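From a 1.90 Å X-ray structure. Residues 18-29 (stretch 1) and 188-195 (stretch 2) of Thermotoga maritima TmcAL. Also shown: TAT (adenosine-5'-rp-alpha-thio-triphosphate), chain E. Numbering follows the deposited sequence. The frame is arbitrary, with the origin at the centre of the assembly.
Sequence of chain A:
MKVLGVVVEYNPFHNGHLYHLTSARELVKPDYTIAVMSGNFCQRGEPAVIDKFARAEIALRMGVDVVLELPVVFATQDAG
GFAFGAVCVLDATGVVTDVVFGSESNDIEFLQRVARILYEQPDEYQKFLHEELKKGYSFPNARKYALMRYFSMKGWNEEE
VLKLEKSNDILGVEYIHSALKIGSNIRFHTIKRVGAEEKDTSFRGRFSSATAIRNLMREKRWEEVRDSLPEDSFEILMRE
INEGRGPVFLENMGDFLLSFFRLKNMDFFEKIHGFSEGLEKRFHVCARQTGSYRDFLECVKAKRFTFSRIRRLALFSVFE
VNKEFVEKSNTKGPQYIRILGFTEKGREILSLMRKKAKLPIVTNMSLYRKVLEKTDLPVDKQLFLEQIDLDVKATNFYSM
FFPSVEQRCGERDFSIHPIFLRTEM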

# COMPACT_ATOMS: atom_id res chain seq x y z
N LEU A 18 28.13 5.23 23.14
CA LEU A 18 28.76 6.26 23.97
C LEU A 18 30.28 6.03 23.95
O LEU A 18 31.07 6.96 23.88
CB LEU A 18 28.23 6.22 25.41
CG LEU A 18 28.87 7.28 26.33
CD1 LEU A 18 28.72 8.68 25.73
CD2 LEU A 18 28.30 7.24 27.74
N TYR A 19 30.66 4.76 24.01
CA TYR A 19 32.05 4.34 23.99
C TYR A 19 32.75 4.81 22.72
O TYR A 19 33.83 5.40 22.79
CB TYR A 19 32.11 2.83 24.12
CG TYR A 19 33.48 2.22 24.35
CD1 TYR A 19 34.10 2.29 25.59
CD2 TYR A 19 34.11 1.51 23.34
CE1 TYR A 19 35.33 1.70 25.81
CE2 TYR A 19 35.34 0.90 23.55
CZ TYR A 19 35.94 1.00 24.78
OH TYR A 19 37.16 0.39 24.98
N HIS A 20 32.13 4.56 21.57
CA HIS A 20 32.64 5.02 20.28
C HIS A 20 32.77 6.54 20.22
O HIS A 20 33.80 7.08 19.80
CB HIS A 20 31.71 4.57 19.14
CG HIS A 20 31.94 5.29 17.85
ND1 HIS A 20 31.13 6.32 17.41
CD2 HIS A 20 32.91 5.15 16.91
CE1 HIS A 20 31.58 6.77 16.25
NE2 HIS A 20 32.67 6.09 15.94
N LEU A 21 31.72 7.22 20.62
CA LEU A 21 31.67 8.67 20.46
C LEU A 21 32.71 9.33 21.33
O LEU A 21 33.40 10.25 20.91
CB LEU A 21 30.28 9.20 20.79
CG LEU A 21 30.09 10.69 20.54
CD1 LEU A 21 30.39 11.03 19.08
CD2 LEU A 21 28.67 11.08 20.91
N THR A 22 32.83 8.85 22.56
CA THR A 22 33.81 9.39 23.49
C THR A 22 35.23 9.07 23.00
O THR A 22 36.11 9.93 23.03
CB THR A 22 33.60 8.81 24.90
OG1 THR A 22 32.32 9.21 25.39
CG2 THR A 22 34.67 9.33 25.85
N SER A 23 35.44 7.85 22.54
CA SER A 23 36.76 7.46 22.02
C SER A 23 37.18 8.33 20.83
O SER A 23 38.32 8.81 20.72
CB SER A 23 36.77 5.99 21.60
OG SER A 23 36.74 5.14 22.74
N ALA A 24 36.23 8.52 19.93
CA ALA A 24 36.47 9.28 18.72
C ALA A 24 36.87 10.71 19.05
O ALA A 24 37.80 11.25 18.46
CB ALA A 24 35.21 9.28 17.84
N ARG A 25 36.14 11.32 19.99
CA ARG A 25 36.40 12.72 20.34
C ARG A 25 37.76 12.86 21.03
O ARG A 25 38.50 13.81 20.77
CB ARG A 25 35.26 13.27 21.23
CG ARG A 25 33.92 13.41 20.44
CD ARG A 25 32.74 13.71 21.37
NE ARG A 25 32.93 14.98 22.07
CZ ARG A 25 32.48 15.23 23.30
NH1 ARG A 25 31.81 14.29 23.96
NH2 ARG A 25 32.70 16.42 23.86
N GLU A 26 38.07 11.92 21.91
CA GLU A 26 39.33 11.98 22.65
C GLU A 26 40.54 11.68 21.75
O GLU A 26 41.62 12.21 21.97
CB GLU A 26 39.29 11.00 23.82
CG GLU A 26 38.28 11.38 24.91
CD GLU A 26 38.68 12.67 25.66
OE1 GLU A 26 39.87 13.06 25.62
OE2 GLU A 26 37.79 13.29 26.28
N LEU A 27 40.35 10.81 20.77
CA LEU A 27 41.40 10.52 19.79
C LEU A 27 41.71 11.73 18.91
O LEU A 27 42.86 12.15 18.80
CB LEU A 27 40.98 9.34 18.92
CG LEU A 27 41.91 9.01 17.73
CD1 LEU A 27 43.21 8.44 18.22
CD2 LEU A 27 41.22 8.06 16.76
N VAL A 28 40.67 12.27 18.26
CA VAL A 28 40.81 13.33 17.27
C VAL A 28 40.93 14.72 17.88
O VAL A 28 41.54 15.62 17.30
CB VAL A 28 39.62 13.26 16.27
CG1 VAL A 28 39.56 14.47 15.35
CG2 VAL A 28 39.73 11.95 15.46
N LYS A 29 40.36 14.90 19.08
CA LYS A 29 40.30 16.22 19.73
C LYS A 29 39.73 17.28 18.79
O LYS A 29 40.37 18.31 18.53
CB LYS A 29 41.68 16.64 20.22
CG LYS A 29 42.22 15.67 21.26
CD LYS A 29 43.56 16.09 21.81
CE LYS A 29 44.01 15.07 22.84
NZ LYS A 29 42.87 14.67 23.73
N PHE A 188 40.40 9.17 7.83
CA PHE A 188 39.61 8.12 8.47
C PHE A 188 40.39 7.42 9.58
O PHE A 188 41.61 7.29 9.52
CB PHE A 188 39.12 7.09 7.42
CG PHE A 188 38.01 7.63 6.55
CD1 PHE A 188 38.31 8.31 5.38
CD2 PHE A 188 36.69 7.50 6.93
CE1 PHE A 188 37.30 8.83 4.59
CE2 PHE A 188 35.66 8.01 6.15
CZ PHE A 188 35.96 8.68 4.98
N HIS A 189 39.68 7.03 10.64
CA HIS A 189 40.30 6.39 11.80
C HIS A 189 39.40 5.25 12.26
O HIS A 189 38.20 5.36 12.15
CB HIS A 189 40.48 7.35 12.97
CG HIS A 189 41.07 8.67 12.60
ND1 HIS A 189 42.37 9.01 12.90
CD2 HIS A 189 40.53 9.75 11.98
CE1 HIS A 189 42.61 10.24 12.47
NE2 HIS A 189 41.51 10.70 11.90
N THR A 190 40.00 4.19 12.80
CA THR A 190 39.23 3.13 13.45
C THR A 190 39.36 3.27 14.95
O THR A 190 40.36 3.79 15.45
CB THR A 190 39.73 1.70 13.07
OG1 THR A 190 41.05 1.50 13.61
CG2 THR A 190 39.77 1.50 11.58
N ILE A 191 38.33 2.84 15.67
CA ILE A 191 38.51 2.48 17.07
C ILE A 191 38.01 1.05 17.24
O ILE A 191 37.17 0.58 16.47
CB ILE A 191 37.77 3.46 18.03
CG1 ILE A 191 36.27 3.56 17.72
CG2 ILE A 191 38.43 4.83 17.99
CD1 ILE A 191 35.41 2.67 18.60
N LYS A 192 38.55 0.35 18.23
CA LYS A 192 38.18 -1.04 18.45
C LYS A 192 36.77 -1.19 19.02
O LYS A 192 36.45 -0.61 20.05
CB LYS A 192 39.17 -1.71 19.42
CG LYS A 192 38.85 -3.18 19.70
CD LYS A 192 39.27 -4.08 18.53
CE LYS A 192 38.97 -5.56 18.82
NZ LYS A 192 37.50 -5.85 18.66
N ARG A 193 35.93 -2.00 18.37
CA ARG A 193 34.65 -2.37 18.96
C ARG A 193 34.83 -3.34 20.11
O ARG A 193 35.62 -4.27 20.00
CB ARG A 193 33.71 -3.00 17.93
CG ARG A 193 33.21 -2.02 16.89
CD ARG A 193 32.35 -2.73 15.87
NE ARG A 193 31.20 -3.37 16.49
CZ ARG A 193 29.98 -2.85 16.50
NH1 ARG A 193 29.75 -1.67 15.92
NH2 ARG A 193 28.98 -3.51 17.09
N VAL A 194 34.09 -3.13 21.20
CA VAL A 194 34.16 -4.02 22.35
C VAL A 194 32.77 -4.56 22.72
O VAL A 194 31.76 -3.99 22.36
CB VAL A 194 34.75 -3.30 23.59
CG1 VAL A 194 36.09 -2.67 23.24
CG2 VAL A 194 33.77 -2.26 24.13
N GLY A 195 32.74 -5.66 23.46
CA GLY A 195 31.49 -6.33 23.77
C GLY A 195 30.94 -7.10 22.58
O GLY A 195 31.68 -7.85 21.93
N1 TAT E . 32.22 -0.53 20.76
C2 TAT E . 32.79 0.43 20.00
N3 TAT E . 32.14 1.09 19.02
C4 TAT E . 30.84 0.81 18.75
C5 TAT E . 30.15 -0.20 19.55
C6 TAT E . 30.93 -0.89 20.60
N6 TAT E . 30.37 -1.84 21.38
N7 TAT E . 28.88 -0.26 19.08
C8 TAT E . 28.77 0.65 18.07
N9 TAT E . 29.94 1.28 17.89
PA TAT E . 25.67 2.52 14.72
PB TAT E . 26.00 -0.39 14.97
PG TAT E . 25.18 -2.51 16.76
C1' TAT E . 30.21 2.32 16.87
O1A TAT E . 25.04 -2.48 18.27
O1B TAT E . 25.32 -1.15 13.87
S1G TAT E . 26.09 2.62 12.83
C2' TAT E . 29.94 1.77 15.47
O2' TAT E . 31.00 0.95 15.00
O2A TAT E . 24.57 3.42 15.26
O2B TAT E . 27.50 -0.27 14.96
O2G TAT E . 23.86 -2.81 16.06
C3' TAT E . 29.74 3.04 14.68
O3' TAT E . 31.01 3.58 14.24
O3A TAT E . 25.25 1.02 15.17
O3B TAT E . 25.52 -0.97 16.41
O3G TAT E . 26.34 -3.29 16.21
C4' TAT E . 29.12 3.99 15.69
O4' TAT E . 29.34 3.44 17.00
C5' TAT E . 27.61 4.14 15.48
O5' TAT E . 27.02 2.84 15.53

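Helix 18-28 packs against strand 188-192 and the loop that follows it. The two axes approach to 9.3 Å, with their directions 131° apart. No hydrogen bond crosses the contact. It is made mostly by side-chain packing, and 383 Å² of surface is buried in all.

Along the helix, Tyr 19, Ser 23 and Leu 27 point toward the strand, spaced one turn apart. Along the strand, His 189 and Ile 191 point toward the helix, while Thr 190 between them points away. This is the usual alternation of an extended chain.

Ile 191 gives up the most area. Its chi1 is p, and its chi2 of 98° lies between wells. The two arms of the side chain reach different neighbours. Ile 191 CG2 lies 4.1 Å from Ser 23 CB and 4.4 Å from Leu 27 CD2. Ile 191 CG1 lies 3.8 Å from His 20 CD2, at the edge of that ring, and Ile 191 CD1 continues to 3.7 Å from TAT N3.

Tyr 19 has chi1 t, which lays its ring beside the loop. Val 194, with chi1 m, places CG2 over one ring face, 4.0 Å from the Tyr 19 ring centroid, in a CH-pi contact. At the ring edge, Tyr 19 CE2 is 4.0 Å from Lys 192 O, and Tyr 19 CD2 is 3.8 Å from TAT C2.

His 20 leaves the helix sideways. With chi1 t, its ring comes nearer the strand, and TAT O4' sits over one face, 3.3 Å from His 20 CG.

Ser 23 has chi1 m, which lets Ser 23 OG donate to Tyr 19 O one turn back, at 2.9 Å. The hydroxyl is thus bonded within the helix, and CB is the atom that meets Ile 191.

At the far end of the contact, Leu 27 (t, p) brings CD2 to 3.9 Å from His 189 CB. His 189, with chi1 m, presents a ring face to Val 28. Val 28 CG2 lies 4.3 Å from the His 189 ring centroid, 16° off the normal, a second CH-pi contact.

Arg 193 points away from the helix and serves the nucleotide. Arg 193 NH1 donates to TAT O2B at 2.8 Å, and Arg 193 NH2 to TAT O3G at 2.8 Å. Val 194 reads the adenine with its backbone: Val 194 N donates to TAT N1 at 3.2 Å, and TAT N6 donates to Val 194 O at 2.7 Å. Its side chain meanwhile packs on Tyr 19, so one residue joins helix, loop and ligand.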